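Local structure of MmeI (Methylophilus methylotrophus, 5HR4) at residues A[410-415]-A[459-464]; A[480-485]-A[512-517]; A[643-648]-A[735-740]. The protein is a Type IIL restriction-modification enzyme that binds DNA and probably methylates the exocyclic amine of adenine with S-adenosylmethionine as methyl donor. All blocks are in the same frame, centred on the assembly; numbering follows the deposited sequence.

How the contacts relate
Contacts 1 and 2 are neighbouring parts of one methyltransferase site, their centres 13 Å apart and both touching sinefungin. The adenine ring of the ligand lies between them, contact 1 supplying one face and the polar edge, contact 2 the opposite face; contact 2 also receives the DNA adenine DA7 of chain B. They pack directly on each other where L462 CD1 meets W517 CZ3 at 3.6 Å. Contact 3 belongs to the target recognition domain and touches neither: its centre is 33 Å from that of contact 2 and 42 Å from that of contact 1. Chain B bridges the gap, running from the bases met at contact 3 to DA7.

Contact 1. Residues A[410-415]-A[459-464]; sequences FGIEIE and ANALQI. With SFG (sinefungin), chain H.
Sinefungin is gripped here at its ribose and at the polar edge of its adenine. E413 takes both ribose hydroxyls in a bidentate way: O3' of the ligand donates to E413 OE1 at 3.0 Å and O2' to E413 OE2 at 2.7 Å. At the other end of the nucleoside, the backbone N of A461 donates to N1 of sinefungin (3.1 Å, 149°), while N6 of the ligand makes a weak bond to N460 OD1. Between these polar grips I414 lies over one face of the adenine, with CG2 3.6 Å from C4 of sinefungin. An acidic residue at the C-terminal side of the second strand and a loop reading the adenine edge after the third are characteristic of class I, Rossmann-like methyltransferases.

The second shell fixes both polar groups. The E413 chain bends at chi2 (57°), and E415 N reaches OE2 of E413 from above the carboxylate plane at 3.0 Å; this N-H would tend to stabilise the charged form. N460 OD1 also accepts from L462 N in the carbonyl plane, an Asx turn that holds the amide oxygen toward the ligand. Behind the site, A459 N donates to E413 O at 3.1 Å, arriving 53° out of the carbonyl plane. I412 CG2 packs on A461 CB at 3.7 Å, and the CD1 methyls of I412 and I464 meet tip to tip.

Strand 409-413 runs between the parallel strands 359-361 and 455-458, and E415 is the N-cap of helix 416-440, whose P418 and A419 touch E413.

Contact 2. Residues A[480-485]-A[512-517]; sequences GNPPFV and DLVAAW. With SFG (sinefungin), chain H; nucleotides of chain B.
Over one face of the F484 ring lies the adenine of DA7 of chain B, its C6 3.6 Å above the centre, and V514 CB approaches the same phenyl obliquely. The indole of W517 carries P482 and P483 on one face and turns its edge to the adenine of sinefungin. Residues 481-484 form the Asn-Pro-Pro-Phe motif of N6-adenine methyltransferases, and the F484 contact is consistent with a base flipped out of the helix. N481, with CG anti to the backbone N, points its amide at DA7 of chain B: ND2 donates to N1 at 3.2 Å, and N6 makes a weak bond back to OD1. N481 O accepts from NE of sinefungin, and that amine lies 2.9 Å from N6 of DA7 of chain B, where methyl transfer would be expected.

P482 CB sits 4.0 Å from the centre of the indole five-membered ring and P483 CD over the six-membered ring, both CH-pi contacts, while W517 NE1 bonds to P362 O. The backbones are tied by L513 N donating to V485 O at 2.8 Å. D512 OD1 accepts twice, from V485 N above the carboxylate plane and, through its anti lone pair, from V514 N at 3.1 Å and 177°.

Contact 3. Residues A[643-648]-A[735-740]; sequences GNKPTD and KFFYIS. With nucleotides of chain C; nucleotides of chain B.
The tight part joins P646 on F736, F737 beside T647, and the paired backbones. P646 CB stands 3.9 Å above the centre of the F736 ring, a CH-pi contact 8° off the ring normal, while N644 CB meets the ring at its edge. F737 lies alongside K645 and T647, its CB 3.3 Å from T647 OG1. K645 and Y738 form an antiparallel hydrogen-bonded pair, K645 N donating to Y738 O at 2.9 Å and Y738 N to K645 O at 3.0 Å; F737 and Y738 together face K645, a classic beta bulge. N644 OD1 takes S740 N in its carbonyl plane at 2.8 Å.

The loose side is that of K735 and I739, both partly exposed and burying almost nothing here. I739, whose CB points away from 643-648, packs on a DNA phosphate.

This bulge in the target recognition domain presents K645 and Y738 to DNA. The extended lysine places NZ 3.0 Å from O4 of DT3 of chain B, and NZ also bonds N7 of a guanine. Y738 CG lies 3.6 Å from the methyl C7 of that thymine. These three base groups are consistent with direct reading of sequence, whereas the bond from Y738 OH to OP2 of DA2 of chain B is a backbone contact independent of it.

Contact 1. Residues A[410-415]-A[459-464]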
loop_
_atom_site.group_PDB
_atom_site.type_symbol
_atom_site.label_atom_id
_atom_site.label_comp_id
_atom_site.label_asym_id
_atom_site.label_seq_id
_atom_site.Cartn_x
_atom_site.Cartn_y
_atom_site.Cartn_z
ATOM N N PHE A 410 -0.946 -2.138 -21.940
ATOM C CA PHE A 410 0.245 -2.945 -21.742
ATOM C C PHE A 410 0.422 -3.161 -20.248
ATOM O O PHE A 410 0.236 -2.224 -19.467
ATOM C CB PHE A 410 1.494 -2.235 -22.312
ATOM C CG PHE A 410 1.463 -2.013 -23.812
ATOM C CD1 PHE A 410 0.827 -0.903 -24.364
ATOM C CD2 PHE A 410 2.099 -2.903 -24.674
ATOM C CE1 PHE A 410 0.807 -0.698 -25.762
ATOM C CE2 PHE A 410 2.074 -2.710 -26.058
ATOM C CZ PHE A 410 1.425 -1.608 -26.598
ATOM N N GLY A 411 0.798 -4.373 -19.839
ATOM C CA GLY A 411 0.929 -4.654 -18.421
ATOM C C GLY A 411 1.838 -5.830 -18.134
ATOM O O GLY A 411 1.959 -6.756 -18.945
ATOM N N ILE A 412 2.460 -5.802 -16.949
ATOM C CA ILE A 412 3.286 -6.895 -16.432
ATOM C C ILE A 412 2.680 -7.395 -15.117
ATOM O O ILE A 412 2.348 -6.593 -14.234
ATOM C CB ILE A 412 4.743 -6.447 -16.206
ATOM C CG1 ILE A 412 5.362 -5.823 -17.463
ATOM C CG2 ILE A 412 5.562 -7.617 -15.777
ATOM C CD1 ILE A 412 6.637 -5.009 -17.193
ATOM N N GLU A 413 2.573 -8.716 -14.969
ATOM C CA GLU A 413 1.920 -9.316 -13.808
ATOM C C GLU A 413 2.520 -10.704 -13.546
ATOM O O GLU A 413 2.626 -11.528 -14.459
ATOM C CB GLU A 413 0.403 -9.371 -14.047
ATOM C CG GLU A 413 -0.408 -10.292 -13.145
ATOM C CD GLU A 413 -0.248 -9.994 -11.639
ATOM O OE1 GLU A 413 -0.179 -8.802 -11.260
ATOM O OE2 GLU A 413 -0.185 -10.964 -10.831
ATOM N N ILE A 414 2.918 -10.967 -12.301
ATOM C CA ILE A 414 3.726 -12.152 -12.034
ATOM C C ILE A 414 2.872 -13.403 -11.847
ATOM O O ILE A 414 3.347 -14.511 -12.098
ATOM C CB ILE A 414 4.646 -11.912 -10.825
ATOM C CG1 ILE A 414 5.782 -12.950 -10.764
ATOM C CG2 ILE A 414 3.859 -11.934 -9.524
ATOM C CD1 ILE A 414 6.882 -12.567 -9.758
ATOM N N GLU A 415 1.625 -13.271 -11.404
ATOM C CA GLU A 415 0.738 -14.418 -11.268
ATOM C C GLU A 415 -0.089 -14.570 -12.538
ATOM O O GLU A 415 -0.601 -13.589 -13.077
ATOM C CB GLU A 415 -0.185 -14.260 -10.060
ATOM C CG GLU A 415 0.505 -14.339 -8.701
ATOM C CD GLU A 415 1.112 -15.725 -8.372
ATOM O OE1 GLU A 415 0.369 -16.740 -8.328
ATOM O OE2 GLU A 415 2.342 -15.796 -8.143
ATOM N N ALA A 459 5.165 -12.099 -16.160
ATOM C CA ALA A 459 6.594 -12.089 -15.927
ATOM C C ALA A 459 6.841 -11.314 -14.646
ATOM O O ALA A 459 5.900 -10.934 -13.946
ATOM C CB ALA A 459 7.338 -11.495 -17.121
ATOM N N ASN A 460 8.107 -11.061 -14.345
ATOM C CA ASN A 460 8.524 -10.427 -13.103
ATOM C C ASN A 460 9.117 -9.070 -13.454
ATOM O O ASN A 460 10.284 -8.978 -13.847
ATOM C CB ASN A 460 9.525 -11.302 -12.347
ATOM C CG ASN A 460 9.938 -10.698 -11.021
ATOM O OD1 ASN A 460 10.325 -9.526 -10.939
ATOM N ND2 ASN A 460 9.826 -11.477 -9.971
ATOM N N ALA A 461 8.320 -8.017 -13.255
ATOM C CA ALA A 461 8.647 -6.693 -13.772
ATOM C C ALA A 461 9.984 -6.159 -13.279
ATOM O O ALA A 461 10.500 -5.190 -13.854
ATOM C CB ALA A 461 7.555 -5.708 -13.387
ATOM N N LEU A 462 10.547 -6.738 -12.220
ATOM C CA LEU A 462 11.823 -6.258 -11.710
ATOM C C LEU A 462 13.011 -6.941 -12.377
ATOM O O LEU A 462 14.120 -6.388 -12.345
ATOM C CB LEU A 462 11.887 -6.445 -10.188
ATOM C CG LEU A 462 10.797 -5.738 -9.349
ATOM C CD1 LEU A 462 11.113 -5.800 -7.878
ATOM C CD2 LEU A 462 10.610 -4.303 -9.755
ATOM N N GLN A 463 12.797 -8.100 -13.016
ATOM C CA GLN A 463 13.870 -8.879 -13.621
ATOM C C GLN A 463 13.992 -8.704 -15.129
ATOM O O GLN A 463 14.993 -9.137 -15.695
ATOM C CB GLN A 463 13.688 -10.375 -13.311
ATOM C CG GLN A 463 14.001 -10.766 -11.881
ATOM C CD GLN A 463 13.759 -12.245 -11.601
ATOM O OE1 GLN A 463 13.434 -13.013 -12.506
ATOM N NE2 GLN A 463 13.915 -12.648 -10.338
ATOM N N ILE A 464 13.022 -8.086 -15.795
ATOM C CA ILE A 464 13.018 -7.982 -17.249
ATOM C C ILE A 464 13.286 -6.538 -17.686
ATOM O O ILE A 464 13.260 -5.597 -16.891
ATOM C CB ILE A 464 11.693 -8.477 -17.856
ATOM C CG1 ILE A 464 10.525 -7.629 -17.341
ATOM C CG2 ILE A 464 11.470 -9.938 -17.564
ATOM C CD1 ILE A 464 9.228 -7.982 -18.016
HETATM N N SFG H . -3.629 -2.728 -9.427
HETATM C CA SFG H . -4.077 -4.105 -9.431
HETATM C C SFG H . -5.593 -4.081 -9.387
HETATM O O SFG H . -6.174 -2.974 -9.341
HETATM O OXT SFG H . -6.266 -5.140 -9.404
HETATM C CB SFG H . -3.528 -4.843 -8.215
HETATM C CG SFG H . -2.014 -4.689 -8.217
HETATM C CD SFG H . -1.542 -5.194 -6.872
HETATM N NE SFG H . -1.728 -4.109 -5.928
HETATM C "C5'" SFG H . -0.075 -5.649 -6.916
HETATM C "C4'" SFG H . 0.234 -6.725 -8.012
HETATM O "O4'" SFG H . 1.522 -6.773 -8.204
HETATM C "C3'" SFG H . -0.129 -8.163 -7.602
HETATM O "O3'" SFG H . -1.136 -8.574 -8.409
HETATM C "C2'" SFG H . 1.164 -9.010 -7.793
HETATM O "O2'" SFG H . 0.876 -10.321 -8.440
HETATM C "C1'" SFG H . 1.886 -8.294 -8.595
HETATM N N9 SFG H . 3.291 -8.401 -8.355
HETATM C C8 SFG H . 3.925 -8.507 -7.190
HETATM N N7 SFG H . 5.239 -8.529 -7.428
HETATM C C5 SFG H . 5.412 -8.429 -8.745
HETATM C C6 SFG H . 6.556 -8.415 -9.506
HETATM N N6 SFG H . 7.955 -8.489 -9.164
HETATM N N1 SFG H . 6.494 -8.308 -10.827
HETATM C C2 SFG H . 5.281 -8.209 -11.423
HETATM N N3 SFG H . 4.149 -8.228 -10.672
HETATM C C4 SFG H . 4.214 -8.338 -9.326
#

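Contact 2. Residues A[480-485]-A[512-517]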
loop_
_atom_site.group_PDB
_atom_site.type_symbol
_atom_site.label_atom_id
_atom_site.label_comp_id
_atom_site.label_asym_id
_atom_site.label_seq_id
_atom_site.Cartn_x
_atom_site.Cartn_y
_atom_site.Cartn_z
ATOM N N GLY A 480 0.206 2.544 -11.943
ATOM C CA GLY A 480 -0.249 1.328 -11.308
ATOM C C GLY A 480 -0.023 1.362 -9.816
ATOM O O GLY A 480 0.492 2.328 -9.257
ATOM N N ASN A 481 -0.401 0.248 -9.182
ATOM C CA ASN A 481 -0.363 0.088 -7.732
ATOM C C ASN A 481 0.530 -1.098 -7.384
ATOM O O ASN A 481 0.037 -2.200 -7.099
ATOM C CB ASN A 481 -1.770 -0.092 -7.166
ATOM C CG ASN A 481 -1.765 -0.277 -5.671
ATOM O OD1 ASN A 481 -0.824 0.127 -4.980
ATOM N ND2 ASN A 481 -2.811 -0.897 -5.155
ATOM N N PRO A 482 1.844 -0.894 -7.354
ATOM C CA PRO A 482 2.791 -2.003 -7.121
ATOM C C PRO A 482 2.748 -2.502 -5.686
ATOM O O PRO A 482 2.341 -1.766 -4.768
ATOM C CB PRO A 482 4.156 -1.370 -7.440
ATOM C CG PRO A 482 3.853 -0.089 -8.156
ATOM C CD PRO A 482 2.530 0.372 -7.653
ATOM N N PRO A 483 3.220 -3.738 -5.446
ATOM C CA PRO A 483 3.074 -4.354 -4.120
ATOM C C PRO A 483 3.921 -3.689 -3.049
ATOM O O PRO A 483 5.044 -3.240 -3.308
ATOM C CB PRO A 483 3.537 -5.793 -4.358
ATOM C CG PRO A 483 4.488 -5.676 -5.472
ATOM C CD PRO A 483 3.858 -4.669 -6.387
ATOM N N PHE A 484 3.366 -3.667 -1.826
ATOM C CA PHE A 484 4.009 -3.100 -0.646
ATOM C C PHE A 484 4.561 -4.241 0.187
ATOM O O PHE A 484 3.804 -5.111 0.632
ATOM C CB PHE A 484 3.035 -2.311 0.234
ATOM C CG PHE A 484 2.189 -1.324 -0.486
ATOM C CD1 PHE A 484 2.467 -0.921 -1.781
ATOM C CD2 PHE A 484 1.099 -0.767 0.160
ATOM C CE1 PHE A 484 1.648 0.010 -2.414
ATOM C CE2 PHE A 484 0.297 0.161 -0.466
ATOM C CZ PHE A 484 0.576 0.548 -1.753
ATOM N N VAL A 485 5.858 -4.240 0.427
ATOM C CA VAL A 485 6.408 -5.271 1.297
ATOM C C VAL A 485 7.533 -4.645 2.104
ATOM O O VAL A 485 8.476 -4.071 1.545
ATOM C CB VAL A 485 6.894 -6.508 0.513
ATOM C CG1 VAL A 485 7.444 -7.526 1.496
ATOM C CG2 VAL A 485 5.772 -7.149 -0.342
ATOM N N ASP A 512 11.136 -0.513 1.207
ATOM C CA ASP A 512 9.980 -1.327 0.876
ATOM C C ASP A 512 10.171 -1.877 -0.531
ATOM O O ASP A 512 10.854 -1.274 -1.367
ATOM C CB ASP A 512 8.685 -0.502 0.970
ATOM C CG ASP A 512 7.424 -1.377 1.114
ATOM O OD1 ASP A 512 7.025 -2.018 0.109
ATOM O OD2 ASP A 512 6.820 -1.416 2.224
ATOM N N LEU A 513 9.594 -3.054 -0.785
ATOM C CA LEU A 513 9.655 -3.605 -2.132
ATOM C C LEU A 513 9.111 -2.618 -3.161
ATOM O O LEU A 513 9.618 -2.552 -4.289
ATOM C CB LEU A 513 8.892 -4.928 -2.207
ATOM C CG LEU A 513 9.044 -5.658 -3.551
ATOM C CD1 LEU A 513 10.507 -5.733 -3.968
ATOM C CD2 LEU A 513 8.423 -7.027 -3.499
ATOM N N VAL A 514 8.078 -1.841 -2.800
ATOM C CA VAL A 514 7.447 -0.968 -3.792
ATOM C C VAL A 514 8.446 0.046 -4.336
ATOM O O VAL A 514 8.338 0.475 -5.496
ATOM C CB VAL A 514 6.200 -0.264 -3.211
ATOM C CG1 VAL A 514 6.564 0.681 -2.090
ATOM C CG2 VAL A 514 5.442 0.487 -4.315
ATOM N N ALA A 515 9.447 0.424 -3.531
ATOM C CA ALA A 515 10.436 1.386 -4.002
ATOM C C ALA A 515 11.092 0.924 -5.292
ATOM O O ALA A 515 11.354 1.739 -6.174
ATOM C CB ALA A 515 11.484 1.636 -2.925
ATOM N N ALA A 516 11.292 -0.389 -5.449
ATOM C CA ALA A 516 11.945 -0.942 -6.639
ATOM C C ALA A 516 11.348 -0.444 -7.962
ATOM O O ALA A 516 12.080 -0.247 -8.936
ATOM C CB ALA A 516 11.886 -2.461 -6.589
ATOM N N TRP A 517 10.031 -0.265 -8.044
ATOM C CA TRP A 517 9.473 0.159 -9.332
ATOM C C TRP A 517 9.874 1.581 -9.719
ATOM O O TRP A 517 9.787 1.925 -10.900
ATOM C CB TRP A 517 7.943 0.053 -9.349
ATOM C CG TRP A 517 7.450 -1.326 -9.650
ATOM C CD1 TRP A 517 6.794 -1.739 -10.768
ATOM C CD2 TRP A 517 7.590 -2.479 -8.819
ATOM N NE1 TRP A 517 6.511 -3.082 -10.682
ATOM C CE2 TRP A 517 6.988 -3.557 -9.493
ATOM C CE3 TRP A 517 8.159 -2.702 -7.564
ATOM C CZ2 TRP A 517 6.936 -4.840 -8.955
ATOM C CZ3 TRP A 517 8.114 -3.980 -7.029
ATOM C CH2 TRP A 517 7.509 -5.034 -7.724
HETATM N N SFG H . -3.629 -2.728 -9.427
HETATM C CA SFG H . -4.077 -4.105 -9.431
HETATM C C SFG H . -5.593 -4.081 -9.387
HETATM O O SFG H . -6.174 -2.974 -9.341
HETATM O OXT SFG H . -6.266 -5.140 -9.404
HETATM C CB SFG H . -3.528 -4.843 -8.215
HETATM C CG SFG H . -2.014 -4.689 -8.217
HETATM C CD SFG H . -1.542 -5.194 -6.872
HETATM N NE SFG H . -1.728 -4.109 -5.928
HETATM C "C5'" SFG H . -0.075 -5.649 -6.916
HETATM C "C4'" SFG H . 0.234 -6.725 -8.012
HETATM O "O4'" SFG H . 1.522 -6.773 -8.204
HETATM C "C3'" SFG H . -0.129 -8.163 -7.602
HETATM O "O3'" SFG H . -1.136 -8.574 -8.409
HETATM C "C2'" SFG H . 1.164 -9.010 -7.793
HETATM O "O2'" SFG H . 0.876 -10.321 -8.440
HETATM C "C1'" SFG H . 1.886 -8.294 -8.595
HETATM N N9 SFG H . 3.291 -8.401 -8.355
HETATM C C8 SFG H . 3.925 -8.507 -7.190
HETATM N N7 SFG H . 5.239 -8.529 -7.428
HETATM C C5 SFG H . 5.412 -8.429 -8.745
HETATM C C6 SFG H . 6.556 -8.415 -9.506
HETATM N N6 SFG H . 7.955 -8.489 -9.164
HETATM N N1 SFG H . 6.494 -8.308 -10.827
HETATM C C2 SFG H . 5.281 -8.209 -11.423
HETATM N N3 SFG H . 4.149 -8.228 -10.672
HETATM C C4 SFG H . 4.214 -8.338 -9.326
ATOM P P DA B 7 3.720 -5.245 5.677
ATOM O OP1 DA B 7 3.385 -6.695 5.622
ATOM O OP2 DA B 7 4.847 -4.728 4.862
ATOM O "O5'" DA B 7 2.391 -4.426 5.409
ATOM C "C5'" DA B 7 2.076 -3.933 4.171
ATOM C "C4'" DA B 7 0.584 -3.842 4.109
ATOM O "O4'" DA B 7 0.173 -3.319 2.848
ATOM C "C3'" DA B 7 -0.139 -5.165 4.292
ATOM O "O3'" DA B 7 -1.237 -4.928 5.133
ATOM C "C2'" DA B 7 -0.570 -5.533 2.870
ATOM C "C1'" DA B 7 -0.777 -4.166 2.244
ATOM N N9 DA B 7 -0.494 -4.081 0.817
ATOM C C8 DA B 7 0.545 -4.652 0.159
ATOM N N7 DA B 7 0.600 -4.340 -1.101
ATOM C C5 DA B 7 -0.467 -3.474 -1.282
ATOM C C6 DA B 7 -0.953 -2.768 -2.415
ATOM N N6 DA B 7 -0.403 -2.849 -3.629
ATOM N N1 DA B 7 -2.038 -1.987 -2.249
ATOM C C2 DA B 7 -2.589 -1.913 -1.040
ATOM N N3 DA B 7 -2.215 -2.518 0.093
ATOM C C4 DA B 7 -1.138 -3.292 -0.105
#

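Contact 3. Residues A[643-648]-A[735-740]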
loop_
_atom_site.group_PDB
_atom_site.type_symbol
_atom_site.label_atom_id
_atom_site.label_comp_id
_atom_site.label_asym_id
_atom_site.label_seq_id
_atom_site.Cartn_x
_atom_site.Cartn_y
_atom_site.Cartn_z
ATOM N N GLY A 643 15.508 1.037 24.340
ATOM C CA GLY A 643 15.074 0.198 25.445
ATOM C C GLY A 643 15.497 -1.260 25.277
ATOM O O GLY A 643 15.883 -1.716 24.196
ATOM N N ASN A 644 15.412 -2.004 26.391
ATOM C CA ASN A 644 15.814 -3.409 26.414
ATOM C C ASN A 644 14.817 -4.270 25.646
ATOM O O ASN A 644 13.607 -4.173 25.861
ATOM C CB ASN A 644 15.924 -3.932 27.854
ATOM C CG ASN A 644 16.433 -2.888 28.829
ATOM O OD1 ASN A 644 17.640 -2.692 28.989
ATOM N ND2 ASN A 644 15.505 -2.216 29.499
ATOM N N LYS A 645 15.334 -5.148 24.781
ATOM C CA LYS A 645 14.534 -6.010 23.917
ATOM C C LYS A 645 14.605 -7.442 24.421
ATOM O O LYS A 645 15.703 -8.018 24.487
ATOM C CB LYS A 645 15.043 -5.919 22.479
ATOM C CG LYS A 645 14.462 -6.909 21.513
ATOM C CD LYS A 645 14.916 -6.584 20.081
ATOM C CE LYS A 645 14.658 -7.782 19.149
ATOM N NZ LYS A 645 15.053 -7.601 17.722
ATOM N N PRO A 646 13.483 -8.050 24.797
ATOM C CA PRO A 646 13.546 -9.329 25.529
ATOM C C PRO A 646 13.708 -10.572 24.659
ATOM O O PRO A 646 14.412 -11.515 25.050
ATOM C CB PRO A 646 12.203 -9.358 26.266
ATOM C CG PRO A 646 11.286 -8.545 25.367
ATOM C CD PRO A 646 12.158 -7.414 24.894
ATOM N N THR A 647 13.047 -10.581 23.503
ATOM C CA THR A 647 12.893 -11.767 22.657
ATOM C C THR A 647 12.638 -13.018 23.487
ATOM O O THR A 647 13.446 -13.942 23.521
ATOM C CB THR A 647 14.106 -11.982 21.761
ATOM O OG1 THR A 647 14.503 -10.738 21.166
ATOM C CG2 THR A 647 13.753 -12.959 20.652
ATOM N N ASP A 648 11.492 -13.048 24.174
ATOM C CA ASP A 648 11.267 -14.101 25.158
ATOM C C ASP A 648 9.946 -14.837 24.984
ATOM O O ASP A 648 9.595 -15.655 25.835
ATOM C CB ASP A 648 11.343 -13.532 26.579
ATOM C CG ASP A 648 10.115 -12.698 26.951
ATOM O OD1 ASP A 648 9.394 -12.235 26.029
ATOM O OD2 ASP A 648 9.885 -12.508 28.173
ATOM N N LYS A 735 19.161 -13.750 30.115
ATOM C CA LYS A 735 19.386 -12.343 29.879
ATOM C C LYS A 735 18.555 -11.925 28.678
ATOM O O LYS A 735 18.376 -12.706 27.741
ATOM C CB LYS A 735 20.872 -12.058 29.631
ATOM C CG LYS A 735 21.731 -12.167 30.881
ATOM C CD LYS A 735 23.208 -11.937 30.592
ATOM C CE LYS A 735 24.075 -12.557 31.699
ATOM N NZ LYS A 735 23.986 -14.059 31.783
ATOM N N PHE A 736 18.026 -10.702 28.729
ATOM C CA PHE A 736 17.321 -10.153 27.584
ATOM C C PHE A 736 18.230 -10.215 26.363
ATOM O O PHE A 736 19.460 -10.197 26.479
ATOM C CB PHE A 736 16.883 -8.695 27.847
ATOM C CG PHE A 736 15.589 -8.543 28.631
ATOM C CD1 PHE A 736 15.113 -9.554 29.450
ATOM C CD2 PHE A 736 14.852 -7.363 28.546
ATOM C CE1 PHE A 736 13.931 -9.398 30.171
ATOM C CE2 PHE A 736 13.662 -7.195 29.268
ATOM C CZ PHE A 736 13.202 -8.222 30.075
ATOM N N PHE A 737 17.612 -10.283 25.185
ATOM C CA PHE A 737 18.370 -10.310 23.941
ATOM C C PHE A 737 19.239 -9.066 23.777
ATOM O O PHE A 737 20.427 -9.169 23.466
ATOM C CB PHE A 737 17.412 -10.464 22.770
ATOM C CG PHE A 737 18.055 -10.282 21.439
ATOM C CD1 PHE A 737 17.967 -9.072 20.779
ATOM C CD2 PHE A 737 18.722 -11.331 20.826
ATOM C CE1 PHE A 737 18.544 -8.906 19.540
ATOM C CE2 PHE A 737 19.314 -11.172 19.572
ATOM C CZ PHE A 737 19.221 -9.962 18.929
ATOM N N TYR A 738 18.662 -7.874 23.924
ATOM C CA TYR A 738 19.451 -6.652 23.983
ATOM C C TYR A 738 19.185 -5.968 25.313
ATOM O O TYR A 738 18.027 -5.810 25.709
ATOM C CB TYR A 738 19.139 -5.711 22.824
ATOM C CG TYR A 738 19.911 -4.402 22.865
ATOM C CD1 TYR A 738 21.291 -4.382 22.695
ATOM C CD2 TYR A 738 19.253 -3.181 23.065
ATOM C CE1 TYR A 738 22.003 -3.185 22.726
ATOM C CE2 TYR A 738 19.955 -1.967 23.098
ATOM C CZ TYR A 738 21.327 -1.981 22.920
ATOM O OH TYR A 738 22.040 -0.806 22.957
ATOM N N ILE A 739 20.258 -5.594 26.008
ATOM C CA ILE A 739 20.192 -5.000 27.338
ATOM C C ILE A 739 20.847 -3.629 27.266
ATOM O O ILE A 739 21.966 -3.491 26.755
ATOM C CB ILE A 739 20.874 -5.878 28.410
ATOM C CG1 ILE A 739 20.093 -7.173 28.649
ATOM C CG2 ILE A 739 20.977 -5.140 29.722
ATOM C CD1 ILE A 739 20.562 -7.951 29.874
ATOM N N SER A 740 20.141 -2.618 27.761
ATOM C CA SER A 740 20.638 -1.256 27.762
ATOM C C SER A 740 20.454 -0.555 29.090
ATOM O O SER A 740 21.038 0.516 29.274
ATOM C CB SER A 740 19.940 -0.430 26.675
ATOM O OG SER A 740 18.535 -0.512 26.825
ATOM P P DG C 9 8.929 -11.358 21.440
ATOM O OP1 DG C 9 8.408 -12.708 21.711
ATOM O OP2 DG C 9 9.710 -10.537 22.392
ATOM O "O5'" DG C 9 9.742 -11.385 20.072
ATOM C "C5'" DG C 9 9.268 -12.154 19.017
ATOM C "C4'" DG C 9 9.940 -11.745 17.735
ATOM O "O4'" DG C 9 9.775 -10.316 17.512
ATOM C "C3'" DG C 9 11.444 -11.976 17.692
ATOM O "O3'" DG C 9 11.788 -12.239 16.367
ATOM C "C2'" DG C 9 11.982 -10.621 18.109
ATOM C "C1'" DG C 9 11.049 -9.766 17.291
ATOM N N9 DG C 9 11.046 -8.373 17.664
ATOM C C8 DG C 9 11.250 -7.826 18.914
ATOM N N7 DG C 9 11.215 -6.535 18.914
ATOM C C5 DG C 9 10.954 -6.209 17.575
ATOM C C6 DG C 9 10.785 -4.954 16.940
ATOM O O6 DG C 9 10.839 -3.827 17.441
ATOM N N1 DG C 9 10.551 -5.100 15.576
ATOM C C2 DG C 9 10.466 -6.302 14.918
ATOM N N2 DG C 9 10.220 -6.265 13.609
ATOM N N3 DG C 9 10.615 -7.458 15.498
ATOM C C4 DG C 9 10.853 -7.339 16.815
ATOM P P DT B 3 20.492 2.428 18.593
ATOM O OP1 DT B 3 20.333 3.415 17.495
ATOM O OP2 DT B 3 21.107 2.937 19.833
ATOM O "O5'" DT B 3 19.089 1.689 18.912
ATOM C "C5'" DT B 3 17.968 1.728 17.990
ATOM C "C4'" DT B 3 18.301 1.128 16.637
ATOM O "O4'" DT B 3 18.713 -0.269 16.781
ATOM C "C3'" DT B 3 17.129 1.107 15.646
ATOM O "O3'" DT B 3 17.604 1.343 14.328
ATOM C "C2'" DT B 3 16.632 -0.333 15.779
ATOM C "C1'" DT B 3 17.961 -1.048 15.871
ATOM N N1 DT B 3 17.872 -2.428 16.379
ATOM C C2 DT B 3 17.659 -3.461 15.496
ATOM O O2 DT B 3 17.513 -3.298 14.304
ATOM N N3 DT B 3 17.613 -4.704 16.066
ATOM C C4 DT B 3 17.779 -5.019 17.407
ATOM O O4 DT B 3 17.722 -6.173 17.825
ATOM C C5 DT B 3 18.012 -3.892 18.278
ATOM C C7 DT B 3 18.187 -4.100 19.749
ATOM C C6 DT B 3 18.049 -2.664 17.726
ATOM P P DA B 2 25.334 -0.496 21.950
ATOM O OP1 DA B 2 26.345 0.578 21.804
ATOM O OP2 DA B 2 24.516 -0.535 23.187
ATOM O "O5'" DA B 2 24.275 -0.516 20.724
ATOM C "C5'" DA B 2 24.642 -0.019 19.419
ATOM C "C4'" DA B 2 23.458 -0.034 18.441
ATOM O "O4'" DA B 2 23.287 -1.354 17.856
ATOM C "C3'" DA B 2 22.080 0.353 19.014
ATOM O "O3'" DA B 2 21.430 1.223 18.085
ATOM C "C2'" DA B 2 21.362 -0.999 19.087
ATOM C "C1'" DA B 2 21.908 -1.638 17.825
ATOM N N9 DA B 2 21.707 -3.086 17.704
ATOM C C8 DA B 2 21.788 -4.037 18.687
ATOM N N7 DA B 2 21.560 -5.257 18.255
ATOM C C5 DA B 2 21.325 -5.090 16.890
ATOM C C6 DA B 2 21.021 -5.996 15.842
ATOM N N6 DA B 2 20.900 -7.312 16.010
ATOM N N1 DA B 2 20.848 -5.491 14.607
ATOM C C2 DA B 2 20.964 -4.179 14.430
ATOM N N3 DA B 2 21.245 -3.239 15.324
ATOM C C4 DA B 2 21.414 -3.765 16.544
#